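Local coordinates for chemotaxis signal transduction protein (Thermoanaerobacter tengcongensis, PDB 2QDL) that probably acts as a CheW-type scaffold that couples chemoreceptors to the histidine kinase CheA in bacterial chemotaxis signalling, at residues 15-20 against 24-29; 65-70 against 96-101; 122-127 against 142-147; 31-36 against 55-60. All blocks are in the same frame, centred on the assembly; numbering follows the deposited sequence.

Contact 1: 15-20 against 24-29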
loop_
_atom_site.group_PDB
_atom_site.type_symbol
_atom_site.label_atom_id
_atom_site.label_comp_id
_atom_site.label_asym_id
_atom_site.label_seq_id
_atom_site.Cartn_x
_atom_site.Cartn_y
_atom_site.Cartn_z
ATOM N N VAL A 15 5.992 4.417 -6.239
ATOM C CA VAL A 15 4.638 4.511 -6.798
ATOM C C VAL A 15 3.795 5.267 -5.793
ATOM O O VAL A 15 3.672 4.855 -4.614
ATOM C CB VAL A 15 4.040 3.098 -7.031
ATOM C CG1 VAL A 15 2.677 3.171 -7.675
ATOM C CG2 VAL A 15 4.999 2.275 -7.889
ATOM N N VAL A 16 3.250 6.389 -6.266
ATOM C CA VAL A 16 2.475 7.308 -5.453
ATOM C C VAL A 16 1.003 7.131 -5.807
ATOM O O VAL A 16 0.613 7.121 -6.986
ATOM C CB VAL A 16 2.937 8.797 -5.631
ATOM C CG1 VAL A 16 2.110 9.753 -4.754
ATOM C CG2 VAL A 16 4.404 8.952 -5.281
ATOM N N PHE A 17 0.198 6.954 -4.771
ATOM C CA PHE A 17 -1.208 6.758 -4.903
ATOM C C PHE A 17 -1.904 7.616 -3.868
ATOM O O PHE A 17 -1.306 8.052 -2.887
ATOM C CB PHE A 17 -1.584 5.265 -4.753
ATOM C CG PHE A 17 -0.974 4.566 -3.532
ATOM C CD1 PHE A 17 -1.676 4.488 -2.331
ATOM C CD2 PHE A 17 0.287 3.990 -3.602
ATOM C CE1 PHE A 17 -1.122 3.809 -1.213
ATOM C CE2 PHE A 17 0.849 3.322 -2.507
ATOM C CZ PHE A 17 0.152 3.226 -1.320
ATOM N N SER A 18 -3.186 7.885 -4.070
ATOM C CA SER A 18 -3.837 8.748 -3.120
ATOM C C SER A 18 -4.899 7.973 -2.353
ATOM O O SER A 18 -5.421 6.986 -2.844
ATOM C CB SER A 18 -4.391 9.995 -3.809
ATOM O OG SER A 18 -5.300 9.643 -4.816
ATOM N N LEU A 19 -5.134 8.405 -1.118
ATOM C CA LEU A 19 -6.245 7.925 -0.288
ATOM C C LEU A 19 -6.945 9.189 0.229
ATOM O O LEU A 19 -6.354 9.934 0.998
ATOM C CB LEU A 19 -5.760 7.067 0.888
ATOM C CG LEU A 19 -5.054 5.739 0.555
ATOM C CD1 LEU A 19 -4.517 5.104 1.844
ATOM C CD2 LEU A 19 -6.002 4.803 -0.193
ATOM N N ALA A 20 -8.175 9.436 -0.225
ATOM C CA ALA A 20 -8.888 10.687 0.068
ATOM C C ALA A 20 -7.959 11.858 -0.297
ATOM O O ALA A 20 -7.430 11.903 -1.424
ATOM C CB ALA A 20 -9.366 10.758 1.537
ATOM N N TYR A 24 0.323 8.592 -0.529
ATOM C CA TYR A 24 1.031 7.475 0.068
ATOM C C TYR A 24 1.913 6.872 -0.999
ATOM O O TYR A 24 1.634 7.035 -2.198
ATOM C CB TYR A 24 0.022 6.450 0.648
ATOM C CG TYR A 24 -0.694 7.039 1.843
ATOM C CD1 TYR A 24 -1.820 7.839 1.682
ATOM C CD2 TYR A 24 -0.196 6.856 3.126
ATOM C CE1 TYR A 24 -2.453 8.414 2.770
ATOM C CE2 TYR A 24 -0.837 7.417 4.229
ATOM C CZ TYR A 24 -1.948 8.199 4.035
ATOM O OH TYR A 24 -2.544 8.768 5.110
ATOM N N GLY A 25 2.968 6.179 -0.582
ATOM C CA GLY A 25 3.798 5.486 -1.557
ATOM C C GLY A 25 4.327 4.113 -1.188
ATOM O O GLY A 25 4.416 3.749 -0.009
ATOM N N LEU A 26 4.696 3.367 -2.224
ATOM C CA LEU A 26 5.410 2.106 -2.078
ATOM C C LEU A 26 6.552 2.077 -3.082
ATOM O O LEU A 26 6.425 2.622 -4.190
ATOM C CB LEU A 26 4.488 0.912 -2.341
ATOM C CG LEU A 26 3.474 0.572 -1.258
ATOM C CD1 LEU A 26 2.369 -0.391 -1.783
ATOM C CD2 LEU A 26 4.194 -0.002 -0.007
ATOM N N ASP A 27 7.653 1.448 -2.699
ATOM C CA ASP A 27 8.722 1.161 -3.641
ATOM C C ASP A 27 8.119 0.279 -4.727
ATOM O O ASP A 27 7.405 -0.667 -4.435
ATOM C CB ASP A 27 9.900 0.456 -2.946
ATOM C CG ASP A 27 11.176 0.451 -3.796
ATOM O OD1 ASP A 27 11.159 -0.003 -4.960
ATOM O OD2 ASP A 27 12.206 0.940 -3.301
ATOM N N ILE A 28 8.388 0.625 -5.982
ATOM C CA ILE A 28 7.993 -0.195 -7.140
ATOM C C ILE A 28 8.386 -1.680 -6.965
ATOM O O ILE A 28 7.699 -2.557 -7.460
ATOM C CB ILE A 28 8.545 0.406 -8.486
ATOM C CG1 ILE A 28 8.043 -0.364 -9.709
ATOM C CG2 ILE A 28 10.079 0.385 -8.522
ATOM C CD1 ILE A 28 6.540 -0.415 -9.881
ATOM N N PHE A 29 9.479 -1.946 -6.249
ATOM C CA PHE A 29 9.922 -3.293 -5.950
ATOM C C PHE A 29 8.848 -4.072 -5.189
ATOM O O PHE A 29 8.731 -5.284 -5.357
ATOM C CB PHE A 29 11.202 -3.238 -5.105
ATOM C CG PHE A 29 11.824 -4.598 -4.854
ATOM C CD1 PHE A 29 12.552 -5.238 -5.848
ATOM C CD2 PHE A 29 11.657 -5.241 -3.631
ATOM C CE1 PHE A 29 13.112 -6.511 -5.620
ATOM C CE2 PHE A 29 12.232 -6.502 -3.395
ATOM C CZ PHE A 29 12.954 -7.132 -4.400
#
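The beta hairpin of strands 12-19 and 22-27 puts F17 opposite Y24 and V15 opposite L26 as antiparallel hydrogen-bonded pairs, with V16 and G25 forming the non-hydrogen-bonded pair between them. F17 N gives a nearly straight bond to Y24 O (2.9 Å, 171° at the hydrogen), and Y24 N returns one to F17 O at the same length. V15 N reaches L26 O at 2.8 Å. With chi1 at 49°, CG of F17 sits between its own backbone N and carbonyl carbon, which swings the ring across to the partner strand, where CE1 presses on Y24 CB at 3.4 Å. On the same ring CE2 lies 4.0 Å from L26 CG, and Y24 O stands over one face, toward its rim. The Y24 ring in turn takes a CH-pi contact over its face from L19 CD1, 4.2 Å from the ring centroid, while its hydroxyl bonds to E22. Replacing F17 by an alanine would probably leave a gap beside Y24 CB and L26 CG and strip the packing from that side of both residues. Beyond the hairpin, V97 of strand 91-106, L66 of helix 66-70 and I139 of strand 134-139 pack on F17; strand 91-106 hydrogen-bonds along the other edge of strand 12-19, and strand 134-139 runs parallel beside strand 22-27.

Contact 2: 65-70 against 96-101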
loop_
_atom_site.group_PDB
_atom_site.type_symbol
_atom_site.label_atom_id
_atom_site.label_comp_id
_atom_site.label_asym_id
_atom_site.label_seq_id
_atom_site.Cartn_x
_atom_site.Cartn_y
_atom_site.Cartn_z
ATOM N N ASP A 65 -8.935 -2.537 2.642
ATOM C CA ASP A 65 -9.267 -1.151 2.442
ATOM C C ASP A 65 -8.392 -0.377 3.413
ATOM O O ASP A 65 -8.599 -0.456 4.625
ATOM C CB ASP A 65 -10.784 -0.895 2.643
ATOM C CG ASP A 65 -11.165 0.595 2.430
ATOM O OD1 ASP A 65 -10.450 1.483 2.953
ATOM O OD2 ASP A 65 -12.180 0.878 1.779
ATOM N N LEU A 66 -7.375 0.315 2.878
ATOM C CA LEU A 66 -6.399 1.087 3.682
ATOM C C LEU A 66 -7.018 2.230 4.480
ATOM O O LEU A 66 -6.570 2.523 5.585
ATOM C CB LEU A 66 -5.253 1.632 2.803
ATOM C CG LEU A 66 -4.384 0.603 2.070
ATOM C CD1 LEU A 66 -3.332 1.311 1.210
ATOM C CD2 LEU A 66 -3.707 -0.376 3.062
ATOM N N LYS A 67 -8.030 2.893 3.929
ATOM C CA LYS A 67 -8.725 3.972 4.652
ATOM C C LYS A 67 -9.372 3.456 5.921
ATOM O O LYS A 67 -9.282 4.113 6.958
ATOM C CB LYS A 67 -9.772 4.642 3.782
ATOM C CG LYS A 67 -9.208 5.403 2.576
ATOM C CD LYS A 67 -10.360 5.846 1.701
ATOM C CE LYS A 67 -9.891 6.071 0.288
ATOM N NZ LYS A 67 -11.017 6.275 -0.667
ATOM N N LYS A 68 -9.970 2.259 5.846
ATOM C CA LYS A 68 -10.576 1.612 7.007
ATOM C C LYS A 68 -9.510 1.099 7.978
ATOM O O LYS A 68 -9.669 1.181 9.212
ATOM C CB LYS A 68 -11.478 0.465 6.568
ATOM C CG LYS A 68 -12.589 0.887 5.665
ATOM C CD LYS A 68 -13.530 -0.301 5.359
ATOM C CE LYS A 68 -14.549 0.113 4.343
ATOM N NZ LYS A 68 -15.416 -1.019 4.027
ATOM N N ARG A 69 -8.410 0.604 7.425
ATOM C CA ARG A 69 -7.270 0.194 8.247
ATOM C C ARG A 69 -6.607 1.373 8.984
ATOM O O ARG A 69 -6.260 1.252 10.169
ATOM C CB ARG A 69 -6.241 -0.556 7.381
ATOM C CG ARG A 69 -5.120 -1.199 8.144
ATOM C CD ARG A 69 -5.688 -2.077 9.282
ATOM N NE ARG A 69 -4.808 -3.164 9.705
ATOM C CZ ARG A 69 -4.793 -3.652 10.943
ATOM N NH1 ARG A 69 -5.601 -3.154 11.861
ATOM N NH2 ARG A 69 -3.986 -4.644 11.261
ATOM N N PHE A 70 -6.438 2.504 8.281
ATOM C CA PHE A 70 -5.764 3.679 8.836
ATOM C C PHE A 70 -6.699 4.685 9.549
ATOM O O PHE A 70 -6.247 5.474 10.350
ATOM C CB PHE A 70 -4.972 4.415 7.735
ATOM C CG PHE A 70 -3.948 3.570 7.024
ATOM C CD1 PHE A 70 -3.418 2.423 7.612
ATOM C CD2 PHE A 70 -3.510 3.931 5.751
ATOM C CE1 PHE A 70 -2.486 1.676 6.958
ATOM C CE2 PHE A 70 -2.573 3.163 5.086
ATOM C CZ PHE A 70 -2.040 2.036 5.705
ATOM N N ILE A 96 -6.381 -1.530 -1.672
ATOM C CA ILE A 96 -7.222 -0.587 -2.411
ATOM C C ILE A 96 -6.614 0.799 -2.328
ATOM O O ILE A 96 -6.192 1.256 -1.263
ATOM C CB ILE A 96 -8.697 -0.582 -1.886
ATOM C CG1 ILE A 96 -9.330 -1.961 -2.065
ATOM C CG2 ILE A 96 -9.566 0.514 -2.582
ATOM C CD1 ILE A 96 -10.575 -2.146 -1.242
ATOM N N VAL A 97 -6.558 1.455 -3.486
ATOM C CA VAL A 97 -6.077 2.841 -3.603
ATOM C C VAL A 97 -7.031 3.611 -4.535
ATOM O O VAL A 97 -7.608 3.019 -5.437
ATOM C CB VAL A 97 -4.581 2.917 -4.116
ATOM C CG1 VAL A 97 -3.663 2.064 -3.275
ATOM C CG2 VAL A 97 -4.444 2.498 -5.592
ATOM N N ASP A 98 -7.163 4.919 -4.336
ATOM C CA ASP A 98 -8.010 5.761 -5.186
ATOM C C ASP A 98 -7.425 5.973 -6.574
ATOM O O ASP A 98 -8.158 6.171 -7.515
ATOM C CB ASP A 98 -8.299 7.143 -4.537
ATOM C CG ASP A 98 -9.117 7.029 -3.274
ATOM O OD1 ASP A 98 -9.823 6.016 -3.119
ATOM O OD2 ASP A 98 -9.073 7.960 -2.451
ATOM N N ALA A 99 -6.108 5.963 -6.690
ATOM C CA ALA A 99 -5.461 6.159 -7.994
ATOM C C ALA A 99 -3.977 6.005 -7.828
ATOM O O ALA A 99 -3.438 6.324 -6.790
ATOM C CB ALA A 99 -5.780 7.578 -8.563
ATOM N N VAL A 100 -3.336 5.481 -8.857
ATOM C CA VAL A 100 -1.896 5.531 -9.018
ATOM C C VAL A 100 -1.614 6.793 -9.837
ATOM O O VAL A 100 -1.895 6.848 -11.042
ATOM C CB VAL A 100 -1.369 4.242 -9.696
ATOM C CG1 VAL A 100 0.135 4.347 -10.011
ATOM C CG2 VAL A 100 -1.658 3.022 -8.810
ATOM N N HIS A 101 -1.121 7.824 -9.156
ATOM C CA HIS A 101 -0.849 9.120 -9.789
ATOM C C HIS A 101 0.484 9.140 -10.574
ATOM O O HIS A 101 0.504 9.432 -11.772
ATOM C CB HIS A 101 -0.898 10.230 -8.739
ATOM C CG HIS A 101 -2.259 10.410 -8.135
ATOM N ND1 HIS A 101 -3.328 10.922 -8.843
ATOM C CD2 HIS A 101 -2.730 10.116 -6.901
ATOM C CE1 HIS A 101 -4.391 10.964 -8.058
ATOM N NE2 HIS A 101 -4.064 10.447 -6.886
HETATM O O HOH W 1 -7.807 1.936 0.622
#
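K67 and D98 meet as a salt bridge, the close-fitting end of this contact. The lysine chain leaves the helix extended beyond CG and crosses the aspartate at about a right angle, bringing NZ to 2.7 Å from D98 OD1 on that oxygen's syn lone pair; the second link, from NZ to D98 OD2, is weak at 3.1 Å. Both residues are buried, and each has a further partner: K67 NZ also bonds to the carbonyl of R75, and D98 OD2 accepts from the backbone N of A20. Each charged group is thus held by more than one partner, and their opposite charges probably offset the cost of burying them. The contact joins the start of the short helix 66-70 to strand 91-106, which runs parallel to strand 59-65, the strand leading into the helix. D65 is the N-cap: with CG anti to the backbone N (chi1 -180°) its carboxylate lies beside the carbonyl carbon, where OD1 can reach the first turn. There it accepts from K68 N at 3.0 Å, the amide coming from above the carboxylate plane. Toward the partly exposed D65 and I96 the fit is looser. I96 CD1 rests 4.0 Å from D65 CA, and L66 CD1 lies 3.8 Å from I96 O. A water bridges this part, donating to I96 O at 2.6 Å and accepting a weak bond from L66 N, the first amide of the helix, while the L66 side chain also packs on L19 of strand 12-19.

Contact 3: 122-127 against 142-147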
loop_
_atom_site.group_PDB
_atom_site.type_symbol
_atom_site.label_atom_id
_atom_site.label_comp_id
_atom_site.label_asym_id
_atom_site.label_seq_id
_atom_site.Cartn_x
_atom_site.Cartn_y
_atom_site.Cartn_z
ATOM N N THR A 122 2.199 4.688 13.292
ATOM C CA THR A 122 3.550 4.359 12.859
ATOM C C THR A 122 3.774 2.856 12.575
ATOM O O THR A 122 4.689 2.510 11.863
ATOM C CB THR A 122 4.593 4.849 13.875
ATOM O OG1 THR A 122 4.338 4.215 15.145
ATOM C CG2 THR A 122 4.519 6.372 14.007
ATOM N N ALA A 123 2.925 1.981 13.109
ATOM C CA ALA A 123 3.001 0.544 12.802
ATOM C C ALA A 123 2.867 0.286 11.306
ATOM O O ALA A 123 3.251 -0.772 10.800
ATOM C CB ALA A 123 1.944 -0.237 13.583
ATOM N N PHE A 124 2.302 1.265 10.612
ATOM C CA PHE A 124 1.993 1.155 9.172
ATOM C C PHE A 124 2.907 2.048 8.340
ATOM O O PHE A 124 2.724 2.166 7.117
ATOM C CB PHE A 124 0.539 1.556 8.895
ATOM C CG PHE A 124 -0.498 0.757 9.677
ATOM C CD1 PHE A 124 -0.513 -0.642 9.643
ATOM C CD2 PHE A 124 -1.497 1.423 10.411
ATOM C CE1 PHE A 124 -1.477 -1.352 10.352
ATOM C CE2 PHE A 124 -2.457 0.733 11.087
ATOM C CZ PHE A 124 -2.458 -0.673 11.071
ATOM N N VAL A 125 3.849 2.715 8.992
ATOM C CA VAL A 125 4.706 3.692 8.301
ATOM C C VAL A 125 6.150 3.231 8.253
ATOM O O VAL A 125 6.759 2.944 9.309
ATOM C CB VAL A 125 4.655 5.082 8.983
ATOM C CG1 VAL A 125 5.588 6.118 8.263
ATOM C CG2 VAL A 125 3.230 5.586 9.071
ATOM N N GLU A 126 6.703 3.133 7.043
ATOM C CA GLU A 126 8.130 2.786 6.887
ATOM C C GLU A 126 9.001 4.043 7.055
ATOM O O GLU A 126 10.019 4.039 7.754
ATOM C CB GLU A 126 8.396 2.138 5.522
ATOM C CG GLU A 126 9.901 1.969 5.192
ATOM C CD GLU A 126 10.125 1.270 3.880
ATOM O OE1 GLU A 126 9.550 0.168 3.683
ATOM O OE2 GLU A 126 10.861 1.825 3.033
ATOM N N GLY A 127 8.600 5.124 6.392
ATOM C CA GLY A 127 9.353 6.351 6.459
ATOM C C GLY A 127 8.537 7.438 5.807
ATOM O O GLY A 127 7.461 7.182 5.263
ATOM N N HIS A 142 4.269 -4.933 6.490
ATOM C CA HIS A 142 4.373 -6.043 7.436
ATOM C C HIS A 142 3.089 -6.393 8.228
ATOM O O HIS A 142 2.623 -7.537 8.182
ATOM C CB HIS A 142 5.533 -5.776 8.410
ATOM C CG HIS A 142 5.965 -6.982 9.180
ATOM N ND1 HIS A 142 7.114 -7.011 9.937
ATOM C CD2 HIS A 142 5.414 -8.217 9.286
ATOM C CE1 HIS A 142 7.241 -8.205 10.488
ATOM N NE2 HIS A 142 6.220 -8.951 10.113
ATOM N N PHE A 143 2.542 -5.419 8.954
ATOM C CA PHE A 143 1.439 -5.669 9.875
ATOM C C PHE A 143 0.034 -5.291 9.394
ATOM O O PHE A 143 -0.906 -5.263 10.204
ATOM C CB PHE A 143 1.710 -4.964 11.205
ATOM C CG PHE A 143 3.108 -5.214 11.749
ATOM C CD1 PHE A 143 3.509 -6.498 12.124
ATOM C CD2 PHE A 143 4.022 -4.164 11.852
ATOM C CE1 PHE A 143 4.804 -6.731 12.619
ATOM C CE2 PHE A 143 5.338 -4.378 12.338
ATOM C CZ PHE A 143 5.725 -5.664 12.723
ATOM N N LEU A 144 -0.119 -4.999 8.103
ATOM C CA LEU A 144 -1.409 -4.558 7.580
ATOM C C LEU A 144 -2.569 -5.503 7.931
ATOM O O LEU A 144 -3.676 -5.043 8.222
ATOM C CB LEU A 144 -1.361 -4.263 6.069
ATOM C CG LEU A 144 -0.581 -3.003 5.661
ATOM C CD1 LEU A 144 -0.472 -2.934 4.101
ATOM C CD2 LEU A 144 -1.235 -1.741 6.252
ATOM N N PHE A 145 -2.282 -6.803 7.970
ATOM C CA PHE A 145 -3.292 -7.833 8.210
ATOM C C PHE A 145 -3.308 -8.361 9.648
ATOM O O PHE A 145 -4.138 -9.204 9.981
ATOM C CB PHE A 145 -3.089 -9.021 7.235
ATOM C CG PHE A 145 -3.535 -8.721 5.840
ATOM C CD1 PHE A 145 -4.837 -9.010 5.437
ATOM C CD2 PHE A 145 -2.665 -8.101 4.936
ATOM C CE1 PHE A 145 -5.263 -8.706 4.157
ATOM C CE2 PHE A 145 -3.077 -7.782 3.659
ATOM C CZ PHE A 145 -4.372 -8.088 3.255
ATOM N N GLU A 146 -2.389 -7.889 10.485
ATOM C CA GLU A 146 -2.260 -8.420 11.831
ATOM C C GLU A 146 -3.270 -7.803 12.798
ATOM O O GLU A 146 -3.160 -6.634 13.166
ATOM C CB GLU A 146 -0.824 -8.309 12.367
ATOM C CG GLU A 146 -0.450 -9.524 13.249
ATOM C CD GLU A 146 0.876 -9.377 13.965
ATOM O OE1 GLU A 146 1.911 -9.191 13.287
ATOM O OE2 GLU A 146 0.889 -9.461 15.216
ATOM N N VAL A 147 -4.246 -8.625 13.180
ATOM C CA VAL A 147 -5.330 -8.277 14.099
ATOM C C VAL A 147 -5.019 -8.892 15.464
ATOM O O VAL A 147 -5.010 -10.125 15.610
ATOM C CB VAL A 147 -6.683 -8.850 13.603
ATOM C CG1 VAL A 147 -7.804 -8.496 14.555
ATOM C CG2 VAL A 147 -7.003 -8.364 12.199
HETATM O O HOH W 2 2.618 -2.614 8.796
#
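The F124 ring and the L144 side chain cross at a slant, with methyl CD2 of L144 touching F124 CD1 at 3.6 Å. CG of F124 lies anti to its carbonyl carbon (chi1 -57°), which carries the ring from the 3-10 turn 122-124 toward the type I turn F143-E146. There the carbonyl O of F143 lies in the ring plane at the F124 edge, 4.0 Å from CE1. F143 makes the reciprocal approach: its ring turns its own edge to the carbonyl O of A123, which lies in its plane at 3.6 Å from CD2. Each ring thus offers C-H groups at its rim to a carbonyl of the other segment. A water spans the two segments, donating to A123 O at 2.8 Å and accepting from F143 N. Around this junction F70 of helix 66-70 meets the F124 ring with planes at about 40°, and R69 bonds to the carbonyls of L144 and E146 and, weakly, to that of F143. With no direct hydrogen bond between the segments, the water carries the polar link, and the rest of the join relies on apolar packing and on ring edges facing carbonyl oxygens.

Contact 4: 31-36 against 55-60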
loop_
_atom_site.group_PDB
_atom_site.type_symbol
_atom_site.label_atom_id
_atom_site.label_comp_id
_atom_site.label_asym_id
_atom_site.label_seq_id
_atom_site.Cartn_x
_atom_site.Cartn_y
_atom_site.Cartn_z
ATOM N N VAL A 31 5.557 -3.398 -5.443
ATOM C CA VAL A 31 4.356 -3.404 -6.286
ATOM C C VAL A 31 4.455 -4.502 -7.378
ATOM O O VAL A 31 5.092 -4.306 -8.420
ATOM C CB VAL A 31 4.110 -1.987 -6.926
ATOM C CG1 VAL A 31 2.916 -2.013 -7.927
ATOM C CG2 VAL A 31 3.885 -0.915 -5.833
ATOM N N HIS A 32 3.825 -5.651 -7.146
ATOM C CA HIS A 32 3.886 -6.793 -8.073
ATOM C C HIS A 32 3.011 -6.556 -9.310
ATOM O O HIS A 32 3.366 -6.903 -10.433
ATOM C CB HIS A 32 3.497 -8.101 -7.368
ATOM C CG HIS A 32 4.526 -8.596 -6.384
ATOM N ND1 HIS A 32 5.000 -7.827 -5.335
ATOM C CD2 HIS A 32 5.162 -9.791 -6.284
ATOM C CE1 HIS A 32 5.890 -8.522 -4.647
ATOM N NE2 HIS A 32 6.010 -9.711 -5.208
ATOM N N GLU A 33 1.853 -5.972 -9.086
ATOM C CA GLU A 33 0.968 -5.592 -10.154
ATOM C C GLU A 33 -0.122 -4.677 -9.613
ATOM O O GLU A 33 -0.229 -4.456 -8.403
ATOM C CB GLU A 33 0.405 -6.822 -10.931
ATOM C CG GLU A 33 -0.598 -7.678 -10.264
ATOM C CD GLU A 33 -0.870 -8.993 -11.014
ATOM O OE1 GLU A 33 -0.247 -10.001 -10.649
ATOM O OE2 GLU A 33 -1.706 -9.021 -11.945
ATOM N N VAL A 34 -0.886 -4.113 -10.534
ATOM C CA VAL A 34 -1.961 -3.229 -10.208
ATOM C C VAL A 34 -3.166 -3.692 -11.021
ATOM O O VAL A 34 -3.123 -3.688 -12.263
ATOM C CB VAL A 34 -1.640 -1.773 -10.604
ATOM C CG1 VAL A 34 -2.773 -0.870 -10.172
ATOM C CG2 VAL A 34 -0.307 -1.299 -9.990
ATOM N N VAL A 35 -4.225 -4.088 -10.327
ATOM C CA VAL A 35 -5.465 -4.527 -10.990
ATOM C C VAL A 35 -6.579 -3.518 -10.728
ATOM O O VAL A 35 -6.488 -2.734 -9.804
ATOM C CB VAL A 35 -5.891 -5.986 -10.556
ATOM C CG1 VAL A 35 -4.761 -7.012 -10.839
ATOM C CG2 VAL A 35 -6.242 -6.049 -9.126
ATOM N N LYS A 36 -7.632 -3.526 -11.529
ATOM C CA LYS A 36 -8.807 -2.689 -11.203
ATOM C C LYS A 36 -9.586 -3.038 -9.894
ATOM O O LYS A 36 -9.691 -4.225 -9.504
ATOM C CB LYS A 36 -9.743 -2.605 -12.389
ATOM C CG LYS A 36 -9.069 -1.867 -13.532
ATOM C CD LYS A 36 -9.988 -1.792 -14.729
ATOM C CE LYS A 36 -9.346 -1.110 -15.906
ATOM N NZ LYS A 36 -9.982 -1.687 -17.130
ATOM N N ASN A 55 -10.389 -13.089 -7.020
ATOM C CA ASN A 55 -9.890 -14.273 -7.668
ATOM C C ASN A 55 -9.013 -13.809 -8.806
ATOM O O ASN A 55 -9.522 -13.354 -9.840
ATOM C CB ASN A 55 -11.046 -15.122 -8.205
ATOM C CG ASN A 55 -10.563 -16.256 -9.077
ATOM O OD1 ASN A 55 -9.389 -16.530 -9.129
ATOM N ND2 ASN A 55 -11.474 -16.916 -9.757
ATOM N N LEU A 56 -7.707 -13.878 -8.610
ATOM C CA LEU A 56 -6.793 -13.373 -9.632
ATOM C C LEU A 56 -6.061 -14.540 -10.260
ATOM O O LEU A 56 -5.233 -15.146 -9.614
ATOM C CB LEU A 56 -5.812 -12.349 -9.043
ATOM C CG LEU A 56 -4.822 -11.750 -10.041
ATOM C CD1 LEU A 56 -5.561 -11.007 -11.153
ATOM C CD2 LEU A 56 -3.814 -10.835 -9.357
ATOM N N ARG A 57 -6.422 -14.875 -11.501
ATOM C CA ARG A 57 -5.854 -16.025 -12.231
ATOM C C ARG A 57 -5.899 -17.343 -11.439
ATOM O O ARG A 57 -4.947 -18.122 -11.477
ATOM C CB ARG A 57 -4.407 -15.726 -12.683
ATOM C CG ARG A 57 -4.302 -14.601 -13.691
ATOM C CD ARG A 57 -2.852 -14.448 -14.245
ATOM N NE ARG A 57 -2.017 -13.787 -13.264
ATOM C CZ ARG A 57 -1.903 -12.463 -13.103
ATOM N NH1 ARG A 57 -2.540 -11.613 -13.887
ATOM N NH2 ARG A 57 -1.139 -11.997 -12.138
ATOM N N GLY A 58 -6.988 -17.575 -10.705
ATOM C CA GLY A 58 -7.173 -18.829 -9.963
ATOM C C GLY A 58 -6.671 -18.785 -8.535
ATOM O O GLY A 58 -6.775 -19.777 -7.814
ATOM N N LYS A 59 -6.098 -17.651 -8.118
ATOM C CA LYS A 59 -5.643 -17.508 -6.727
ATOM C C LYS A 59 -6.509 -16.564 -5.901
ATOM O O LYS A 59 -6.933 -15.497 -6.372
ATOM C CB LYS A 59 -4.177 -17.057 -6.603
ATOM C CG LYS A 59 -3.183 -17.564 -7.683
ATOM C CD LYS A 59 -3.190 -19.089 -7.973
ATOM C CE LYS A 59 -3.005 -19.960 -6.745
ATOM N NZ LYS A 59 -3.183 -21.408 -7.111
ATOM N N ILE A 60 -6.729 -16.974 -4.656
ATOM C CA ILE A 60 -7.464 -16.204 -3.668
ATOM C C ILE A 60 -6.546 -15.115 -3.109
ATOM O O ILE A 60 -5.508 -15.417 -2.529
ATOM C CB ILE A 60 -7.963 -17.108 -2.485
ATOM C CG1 ILE A 60 -9.128 -17.997 -2.908
ATOM C CG2 ILE A 60 -8.366 -16.258 -1.272
ATOM C CD1 ILE A 60 -10.279 -17.218 -3.591
#
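Both oxygens of one carboxylate grip a single nitrogen here: R57 NH2 meets E33 at 2.6 Å to OE1 and 3.0 Å to OE2. R57 lies in the type I' turn L56-K59 that links strands 50-56 and 59-65 in a tight beta hairpin, whereas E33 lies at the classic bulge where H32 and E33 both face I85 of strand 82-88. The salt bridge thus ties strand 33-36 to the tip of that hairpin at the protein surface. The two side chains come from opposite directions, their flat ends only 13° from coplanar, and both oxygens use their syn lone pairs. The bond to OE2 is the straighter, at 155° against 132° for OE1; NH1 adds a weak third link to OE2. R57 reaches the acid through a bend at chi3, while E33 runs out extended beyond CG. Beside the salt bridge L56 and V35 point at one another tip to tip, CD1 of the leucine 4.1 Å from CG1 of the valine, and L56 CG lies over one face of the guanidinium, toward its rim. A glutamine in place of E33 would probably leave the R57 guanidinium without its charged mate and give up part of the paired grip on NH2. The turn itself is closed by paired backbone bonds between L56 and K59, and its glycine, G58, takes backbone angles at which a side chain would be jammed against the preceding carbonyl. Apart from the salt bridge, E33 also touches L56, whose methyl CD2 lies 3.8 Å from OE2.

How the contacts relate
Along the chain the order is contact 1, contact 4, contact 2, contact 3, each closing before the next opens, and all four reach one mixed beta sheet of the CheW-like domain. Contacts 1 and 2 lie closest, their centres about 9 Å apart, because strands 12-19 and 91-106 are neighbours in the sheet; S18 and H101 probably hydrogen-bond between them. Contact 4 lies nearer the surface, with its centre about 21 Å from that of contact 3. Interior and periphery of the barrel-like fold are thus linked in different ways: helix 66-70 couples contacts 2 and 3 through R69 and F70, whereas contact 4 meets contact 1 through V31, which packs on V15 and L26.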